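Local coordinates for transposon Tn7 transposition protein TnsA (Escherichia coli, PDB 1F1Z) that makes the 5'-strand breaks at the ends of transposon Tn7, forming the transposase together with TnsB and using divalent metal ions, at residues Tyr48-Gly53 against Phe240-Ile245. Residues are numbered along the deposited sequence; the frame is centred on the assembly and turned at random.
Sequences YSHKTG and FIKFNI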
# COMPACT_ATOMS: atom_id res chain seq x y z
N TYR A 48 -4.16 -3.93 5.24
CA TYR A 48 -3.80 -3.54 6.59
C TYR A 48 -2.28 -3.44 6.70
O TYR A 48 -1.55 -4.11 5.99
CB TYR A 48 -4.34 -4.58 7.59
CG TYR A 48 -3.92 -4.38 9.04
CD1 TYR A 48 -4.61 -3.49 9.87
CD2 TYR A 48 -2.85 -5.09 9.58
CE1 TYR A 48 -4.24 -3.31 11.19
CE2 TYR A 48 -2.47 -4.93 10.90
CZ TYR A 48 -3.17 -4.04 11.70
OH TYR A 48 -2.78 -3.86 13.00
N SER A 49 -1.82 -2.61 7.63
CA SER A 49 -0.40 -2.41 7.85
C SER A 49 -0.07 -2.63 9.32
O SER A 49 -0.74 -2.11 10.21
CB SER A 49 -0.01 -0.97 7.45
OG SER A 49 1.24 -0.56 8.00
N HIS A 50 0.97 -3.41 9.57
CA HIS A 50 1.41 -3.67 10.94
C HIS A 50 2.06 -2.42 11.51
O HIS A 50 1.85 -2.07 12.68
CB HIS A 50 2.42 -4.80 10.98
CG HIS A 50 1.84 -6.14 10.68
ND1 HIS A 50 2.39 -7.31 11.16
CD2 HIS A 50 0.78 -6.50 9.93
CE1 HIS A 50 1.69 -8.34 10.71
NE2 HIS A 50 0.71 -7.87 9.96
N LYS A 51 2.83 -1.73 10.68
CA LYS A 51 3.52 -0.53 11.10
C LYS A 51 2.56 0.57 11.54
O LYS A 51 2.70 1.13 12.62
CB LYS A 51 4.40 -0.02 9.97
CG LYS A 51 5.46 -0.99 9.49
CD LYS A 51 6.14 -0.43 8.25
CE LYS A 51 7.24 -1.33 7.76
NZ LYS A 51 8.24 -1.58 8.83
N THR A 52 1.56 0.87 10.71
CA THR A 52 0.62 1.94 11.02
C THR A 52 -0.60 1.50 11.79
O THR A 52 -1.33 2.32 12.33
CB THR A 52 0.13 2.63 9.74
OG1 THR A 52 -0.68 1.71 9.00
CG2 THR A 52 1.31 3.06 8.87
N GLY A 53 -0.87 0.20 11.77
CA GLY A 53 -2.02 -0.31 12.47
C GLY A 53 -3.32 0.08 11.79
O GLY A 53 -4.37 -0.02 12.41
N PHE A 240 -2.97 -8.95 7.23
CA PHE A 240 -2.93 -9.39 8.62
C PHE A 240 -1.71 -10.28 8.85
O PHE A 240 -1.19 -10.38 9.97
CB PHE A 240 -4.24 -10.09 8.97
CG PHE A 240 -5.47 -9.27 8.65
CD1 PHE A 240 -6.40 -9.72 7.71
CD2 PHE A 240 -5.68 -8.04 9.26
CE1 PHE A 240 -7.51 -8.95 7.38
CE2 PHE A 240 -6.78 -7.27 8.95
CZ PHE A 240 -7.70 -7.73 8.01
N ILE A 241 -1.23 -10.88 7.76
CA ILE A 241 -0.05 -11.74 7.76
C ILE A 241 0.95 -11.13 6.76
O ILE A 241 0.55 -10.80 5.64
CB ILE A 241 -0.41 -13.18 7.27
CG1 ILE A 241 -1.37 -13.87 8.25
CG2 ILE A 241 0.85 -14.01 7.06
CD1 ILE A 241 -1.79 -15.28 7.83
N LYS A 242 2.20 -10.95 7.17
CA LYS A 242 3.26 -10.41 6.30
C LYS A 242 4.28 -11.52 6.10
O LYS A 242 4.56 -12.28 7.03
CB LYS A 242 3.98 -9.22 6.96
CG LYS A 242 3.24 -7.90 6.94
CD LYS A 242 3.79 -6.93 7.97
CE LYS A 242 5.24 -6.52 7.70
NZ LYS A 242 5.72 -5.44 8.63
N PHE A 243 4.87 -11.61 4.91
CA PHE A 243 5.88 -12.63 4.65
C PHE A 243 7.04 -12.05 3.82
O PHE A 243 7.04 -10.87 3.46
CB PHE A 243 5.26 -13.82 3.91
CG PHE A 243 4.95 -13.56 2.47
CD1 PHE A 243 5.77 -14.09 1.48
CD2 PHE A 243 3.83 -12.84 2.09
CE1 PHE A 243 5.47 -13.93 0.14
CE2 PHE A 243 3.51 -12.67 0.75
CZ PHE A 243 4.34 -13.21 -0.23
N ASN A 244 8.02 -12.89 3.51
CA ASN A 244 9.16 -12.45 2.73
C ASN A 244 8.73 -12.41 1.26
O ASN A 244 8.83 -13.41 0.55
CB ASN A 244 10.33 -13.40 2.93
CG ASN A 244 11.58 -12.91 2.23
OD1 ASN A 244 11.52 -12.07 1.34
ND2 ASN A 244 12.73 -13.45 2.64
N ILE A 245 8.23 -11.26 0.83
CA ILE A 245 7.76 -11.06 -0.54
C ILE A 245 8.81 -11.29 -1.63
O ILE A 245 8.48 -11.50 -2.79
CB ILE A 245 7.17 -9.65 -0.73
CG1 ILE A 245 8.22 -8.60 -0.37
CG2 ILE A 245 5.95 -9.47 0.14
CD1 ILE A 245 7.75 -7.19 -0.51
O HOH W 1 8.50 -4.23 8.47
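The turn that follows strand 45-48 in the restriction-endonuclease-like part of TnsA meets short strand 241-242 of the C-terminal region, with His50 and Lys242 at the centre of the junction. Lys242 lays its aliphatic chain over one face of the imidazole, a CH-pi contact with Lys242 CD 3.4 Å from the centroid of the His50 ring and only 10° off the ring normal. With chi2 near anti, CD comes over the ring; the bend at chi3 (64°) then turns CE and NZ on past CB of His50, to a salt bridge with Glu71. Lysine suits this place because its methylenes pack on the aromatic face and its ammonium still reaches a carboxylate. Histidine adds an edge N-H to that face: His50 NE2 gives a weak, bent hydrogen bond to Phe240 O (3.1 Å, 136°), an oxygen that also accepts from Ser260. With an alanine here in place of the histidine, the methylenes of Lys242 would probably lose their flat support, and Phe240 O one weak donor.

The turn itself is an ST motif: the short hydroxyl of Ser49 suits it, OG accepting from Thr52 N at 3.1 Å in a nearly straight bond, and also pairs with Glu71 on helix 61-72. The same glutamate thus ties both segments to that helix. Lys51 NZ and Lys242 NZ, like charges 4.6 Å apart, both donate to one bridging water; Lys51 NZ also hydrogen-bonds the backbone carbonyls of Val76 and Glu73, probably an active-site residue. At the end of strand 45-48, Tyr48 CB packs 3.9 Å from Phe240 CE2, and the two rings meet obliquely.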